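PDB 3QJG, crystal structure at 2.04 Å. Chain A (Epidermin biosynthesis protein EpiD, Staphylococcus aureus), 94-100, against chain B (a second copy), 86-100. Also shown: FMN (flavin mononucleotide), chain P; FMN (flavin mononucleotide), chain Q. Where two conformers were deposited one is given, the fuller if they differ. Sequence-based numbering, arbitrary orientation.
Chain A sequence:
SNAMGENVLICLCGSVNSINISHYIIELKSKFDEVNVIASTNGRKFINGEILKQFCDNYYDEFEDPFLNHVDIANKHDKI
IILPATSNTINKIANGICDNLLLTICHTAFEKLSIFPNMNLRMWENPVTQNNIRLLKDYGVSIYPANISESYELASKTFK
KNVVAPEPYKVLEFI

Chain A 94-100: ANGICDN
Chain B (86-100) TSNTINKIANGICDN

How do the two stretches lie against each other? Chain B forms a helix from Ser87(B) on, opened by Thr86(B), whose OG1 accepts from Thr89(B) N at 3.0 Å. Chain A meets it as an irregular segment, running antiparallel in register: Gly96(A) CA is 5.5 Å from Asn91(B) CA, and Cys98(A) CA 5.0 Å from Asn88(B) CA. Together they bury 440 Å². Each copy leaves its helix through a Schellman motif, at Gly96(A) and Gly96(B); Gly96(A) has phi/psi 76/19. Positive phi favours glycine, and here an ideal CB would clash, 2.6 Å from Asn91(B) ND2. Ile97(A) (-82/119) and Cys98(A) (-133/79) are extended, and Asp99(A) turns to -98/7.

Which helix side chains satisfy the chain A backbone? Two asparagines one turn apart do so. Asn91(B), chi1 m and chi2 -32°, donates from ND2 to Gly96(A) O at 2.9 Å, an approach the bare glycine leaves open. Asn88(B), chi1 t and chi2 70°, accepts from Cys98(A) N through OD1 at 2.8 Å. An amide suits this second place because it works at both ends: Asn88(B) ND2 donates to FMN (chain P) O2P at 3.1 Å, nearly straight. FMN (chain P) O2P also accepts from Thr86(B) OG1 at 2.5 Å and Thr89(B) OG1 at 2.9 Å. Cys98(A) O accepts from FMN (chain P) O4' at 2.9 Å and FMN (chain P) O3' at 3.2 Å, so both stretches bind one cofactor.

Where does the charge go? Lys92(B), chi1 m and then t throughout, extends to set NZ 2.6 Å from Asp99(A) OD2 in a salt bridge. Lys92(B) NZ also bridges to Asp99(B) OD1 at 3.0 Å, with a weak bond to Asp99(B) OD2 at 3.3 Å. Asp99(A) (chi1 50°) and Asp99(B) (52°) are both p, and Asp99(A) OD2 lies 4.0 Å from Asp99(B) OD2; the lysine offsets their like charges, and water 2 lies 2.8 Å from each of Asp99(A) OD2 and Asp99(B) OD2, placed to donate to either.

What fills the space between these polar contacts? Ile97(A), chi1 m with chi2 off-well at -32°, reaches CD1 to 3.6 Å from Asn91(B) C and CG2 to 3.7 Å from Lys92(B) CE, using the lysine's aliphatic length. Cys98(A), chi1 33°, packs SG 3.6 Å from Asn88(B) CB. Beyond, Asn95(A) OD1 and Asn95(B) OD1 are 3.3 Å apart, two acceptors without a bond; water 1 lies 2.9 Å from Asn95(A) OD1, placed to donate to it, and accepts from Asn95(B) ND2 at 3.1 Å. Asn95(B) ND2 also donates to Asn91(B) O at 2.8 Å.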

# COMPACT_ATOMS: atom_id res chain seq x y z
N ALA A 94 -21.98 31.94 -6.24
CA ALA A 94 -22.23 33.30 -6.64
C ALA A 94 -21.30 33.58 -7.81
O ALA A 94 -21.72 34.27 -8.72
CB ALA A 94 -22.00 34.30 -5.48
N ASN A 95 -20.09 32.99 -7.83
CA ASN A 95 -19.00 33.38 -8.80
C ASN A 95 -18.79 32.41 -9.94
O ASN A 95 -17.88 32.55 -10.72
CB ASN A 95 -17.70 33.53 -8.05
CG ASN A 95 -17.65 34.78 -7.22
OD1 ASN A 95 -17.46 35.88 -7.76
ND2 ASN A 95 -17.74 34.62 -5.88
N GLY A 96 -19.62 31.41 -10.02
CA GLY A 96 -19.59 30.46 -11.11
C GLY A 96 -18.48 29.47 -11.01
O GLY A 96 -18.19 28.76 -11.99
N ILE A 97 -17.92 29.32 -9.82
CA ILE A 97 -16.79 28.43 -9.54
C ILE A 97 -17.44 27.06 -9.36
O ILE A 97 -18.31 26.91 -8.51
CB ILE A 97 -16.08 28.85 -8.24
CG1 ILE A 97 -15.60 30.30 -8.32
CG2 ILE A 97 -14.83 27.97 -7.94
CD1 ILE A 97 -15.22 30.73 -9.67
N CYS A 98 -17.09 26.11 -10.20
CA CYS A 98 -17.62 24.76 -10.08
C CYS A 98 -16.48 23.78 -10.19
O CYS A 98 -16.31 23.15 -11.23
CB CYS A 98 -18.69 24.51 -11.15
SG CYS A 98 -18.52 25.29 -12.73
N ASP A 99 -15.73 23.60 -9.08
CA ASP A 99 -14.58 22.68 -9.08
C ASP A 99 -14.86 21.28 -8.50
O ASP A 99 -13.91 20.48 -8.39
CB ASP A 99 -13.24 23.31 -8.58
CG ASP A 99 -13.35 24.04 -7.27
OD1 ASP A 99 -14.33 23.75 -6.56
OD2 ASP A 99 -12.45 24.94 -6.94
N ASN A 100 -16.14 21.01 -8.19
CA ASN A 100 -16.63 19.65 -7.91
C ASN A 100 -17.99 19.33 -8.51
O ASN A 100 -18.60 20.21 -9.07
CB ASN A 100 -16.63 19.39 -6.44
CG ASN A 100 -17.54 20.32 -5.66
OD1 ASN A 100 -18.68 20.62 -6.05
ND2 ASN A 100 -17.06 20.72 -4.47
N THR B 86 -13.54 25.03 -19.89
CA THR B 86 -14.70 24.89 -19.01
C THR B 86 -15.23 26.20 -18.46
O THR B 86 -14.49 27.21 -18.31
CB THR B 86 -14.34 24.02 -17.74
OG1 THR B 86 -13.18 24.57 -17.12
CG2 THR B 86 -14.09 22.56 -18.14
N SER B 87 -16.50 26.18 -18.10
CA SER B 87 -17.13 27.27 -17.32
C SER B 87 -16.35 27.52 -16.04
O SER B 87 -16.00 28.66 -15.69
CB SER B 87 -18.59 26.96 -16.99
OG SER B 87 -19.29 28.18 -16.78
N ASN B 88 -16.02 26.44 -15.35
CA ASN B 88 -15.25 26.58 -14.13
C ASN B 88 -13.96 27.35 -14.30
O ASN B 88 -13.73 28.33 -13.60
CB ASN B 88 -14.99 25.22 -13.50
CG ASN B 88 -14.08 25.32 -12.29
OD1 ASN B 88 -14.48 25.84 -11.25
ND2 ASN B 88 -12.83 24.86 -12.45
N THR B 89 -13.17 26.98 -15.29
CA THR B 89 -11.87 27.63 -15.49
C THR B 89 -12.02 29.06 -15.87
O THR B 89 -11.21 29.91 -15.45
CB THR B 89 -10.98 26.85 -16.51
OG1 THR B 89 -10.63 25.61 -15.91
CG2 THR B 89 -9.70 27.61 -16.89
N ILE B 90 -13.03 29.34 -16.70
CA ILE B 90 -13.31 30.71 -17.14
C ILE B 90 -13.65 31.59 -15.95
O ILE B 90 -13.10 32.74 -15.77
CB ILE B 90 -14.47 30.72 -18.16
CG1 ILE B 90 -13.98 30.11 -19.49
CG2 ILE B 90 -15.04 32.13 -18.35
CD1 ILE B 90 -14.99 30.07 -20.56
N ASN B 91 -14.53 31.04 -15.13
CA ASN B 91 -15.04 31.75 -13.96
C ASN B 91 -14.01 31.88 -12.90
O ASN B 91 -13.92 32.92 -12.27
CB ASN B 91 -16.34 31.07 -13.45
CG ASN B 91 -17.48 31.23 -14.40
OD1 ASN B 91 -17.56 32.23 -15.08
ND2 ASN B 91 -18.34 30.18 -14.51
N LYS B 92 -13.14 30.87 -12.73
CA LYS B 92 -11.97 31.01 -11.87
C LYS B 92 -11.00 32.09 -12.38
O LYS B 92 -10.59 32.95 -11.59
CB LYS B 92 -11.22 29.71 -11.63
CG LYS B 92 -11.92 28.74 -10.66
CD LYS B 92 -10.92 27.81 -9.93
CE LYS B 92 -11.63 26.70 -9.18
NZ LYS B 92 -10.70 25.66 -8.78
N ILE B 93 -10.65 32.07 -13.66
CA ILE B 93 -9.71 33.08 -14.20
C ILE B 93 -10.23 34.50 -14.06
O ILE B 93 -9.47 35.40 -13.75
CB ILE B 93 -9.30 32.76 -15.65
CG1 ILE B 93 -8.62 31.41 -15.64
CG2 ILE B 93 -8.39 33.91 -16.21
CD1 ILE B 93 -8.20 30.86 -17.00
N ALA B 94 -11.53 34.71 -14.30
CA ALA B 94 -12.18 36.06 -14.17
C ALA B 94 -12.05 36.66 -12.80
O ALA B 94 -11.90 37.91 -12.64
CB ALA B 94 -13.72 36.01 -14.57
N ASN B 95 -12.03 35.77 -11.83
CA ASN B 95 -11.95 36.07 -10.40
C ASN B 95 -10.55 36.07 -9.75
O ASN B 95 -10.41 36.33 -8.56
CB ASN B 95 -12.91 35.09 -9.68
CG ASN B 95 -14.38 35.52 -9.87
OD1 ASN B 95 -14.73 36.64 -9.48
ND2 ASN B 95 -15.24 34.64 -10.47
N GLY B 96 -9.53 35.70 -10.53
CA GLY B 96 -8.15 35.62 -10.04
C GLY B 96 -7.83 34.32 -9.28
O GLY B 96 -6.86 34.27 -8.54
N ILE B 97 -8.69 33.31 -9.39
CA ILE B 97 -8.51 32.11 -8.64
C ILE B 97 -7.51 31.25 -9.40
O ILE B 97 -7.66 31.06 -10.61
CB ILE B 97 -9.84 31.29 -8.45
CG1 ILE B 97 -11.02 32.14 -7.90
CG2 ILE B 97 -9.57 30.11 -7.53
CD1 ILE B 97 -10.72 32.82 -6.62
N CYS B 98 -6.48 30.78 -8.72
CA CYS B 98 -5.46 30.01 -9.34
C CYS B 98 -4.90 29.04 -8.34
O CYS B 98 -3.83 29.27 -7.79
CB CYS B 98 -4.37 30.85 -9.95
SG CYS B 98 -3.77 32.24 -9.04
N ASP B 99 -5.66 27.95 -8.11
CA ASP B 99 -5.31 26.99 -7.11
C ASP B 99 -4.83 25.66 -7.76
O ASP B 99 -4.68 24.66 -7.04
CB ASP B 99 -6.46 26.73 -6.13
CG ASP B 99 -7.80 26.38 -6.82
OD1 ASP B 99 -7.80 26.19 -8.05
OD2 ASP B 99 -8.85 26.42 -6.13
N ASN B 100 -4.59 25.69 -9.08
CA ASN B 100 -3.77 24.72 -9.74
C ASN B 100 -2.77 25.45 -10.65
O ASN B 100 -2.84 26.69 -10.79
CB ASN B 100 -4.63 23.60 -10.40
CG ASN B 100 -5.49 24.09 -11.58
OD1 ASN B 100 -5.02 24.88 -12.37
ND2 ASN B 100 -6.76 23.55 -11.72
N1 FMN P . -17.68 21.35 -17.94
C2 FMN P . -17.64 22.38 -18.85
O2 FMN P . -17.57 23.61 -18.51
N3 FMN P . -17.62 22.02 -20.18
C4 FMN P . -17.71 20.72 -20.60
O4 FMN P . -17.74 20.52 -21.82
C4A FMN P . -17.77 19.69 -19.67
N5 FMN P . -17.88 18.35 -20.03
C5A FMN P . -17.89 17.34 -19.07
C6 FMN P . -17.97 15.99 -19.42
C7 FMN P . -17.98 14.98 -18.44
C7M FMN P . -18.08 13.51 -18.83
C8 FMN P . -17.93 15.36 -17.10
C8M FMN P . -17.92 14.34 -15.98
C9 FMN P . -17.84 16.70 -16.75
C9A FMN P . -17.84 17.69 -17.73
N10 FMN P . -17.77 19.03 -17.36
C10 FMN P . -17.73 20.03 -18.33
C1' FMN P . -17.72 19.45 -15.96
C2' FMN P . -16.32 19.86 -15.54
O2' FMN P . -15.33 18.88 -15.72
C3' FMN P . -16.36 20.20 -14.07
O3' FMN P . -17.12 21.37 -13.81
C4' FMN P . -14.93 20.36 -13.52
O4' FMN P . -15.00 20.78 -12.20
C5' FMN P . -14.14 21.35 -14.28
O5' FMN P . -12.89 21.51 -13.66
P FMN P . -11.69 22.25 -14.41
O1P FMN P . -10.58 22.64 -13.36
O2P FMN P . -12.29 23.39 -15.09
O3P FMN P . -11.19 21.38 -15.53
N1 FMN Q . 2.22 32.19 -6.13
C2 FMN Q . 2.14 33.46 -5.67
O2 FMN Q . 1.03 34.02 -5.77
N3 FMN Q . 3.28 34.05 -5.13
C4 FMN Q . 4.47 33.34 -5.09
O4 FMN Q . 5.48 33.84 -4.61
C4A FMN Q . 4.55 32.05 -5.61
N5 FMN Q . 5.73 31.30 -5.64
C5A FMN Q . 5.72 29.96 -6.15
C6 FMN Q . 6.88 29.22 -6.17
C7 FMN Q . 6.94 27.91 -6.66
C7M FMN Q . 8.31 27.30 -6.54
C8 FMN Q . 5.78 27.28 -7.15
C8M FMN Q . 5.74 25.85 -7.71
C9 FMN Q . 4.59 28.03 -7.13
C9A FMN Q . 4.56 29.39 -6.65
N10 FMN Q . 3.39 30.21 -6.64
C10 FMN Q . 3.40 31.49 -6.12
C1' FMN Q . 2.04 29.78 -7.17
C2' FMN Q . 1.10 29.28 -6.10
O2' FMN Q . 1.82 28.32 -5.37
C3' FMN Q . -0.14 28.72 -6.80
O3' FMN Q . -0.89 29.72 -7.46
C4' FMN Q . -1.05 27.93 -5.84
O4' FMN Q . -2.04 27.36 -6.62
C5' FMN Q . -1.66 28.79 -4.77
O5' FMN Q . -2.07 28.03 -3.64
P FMN Q . -2.35 28.77 -2.22
O1P FMN Q . -3.38 27.84 -1.66
O2P FMN Q . -2.75 30.20 -2.38
O3P FMN Q . -1.16 28.80 -1.35
O HOH W 1 -17.88 36.22 -10.63
O HOH W 2 -11.44 27.32 -5.83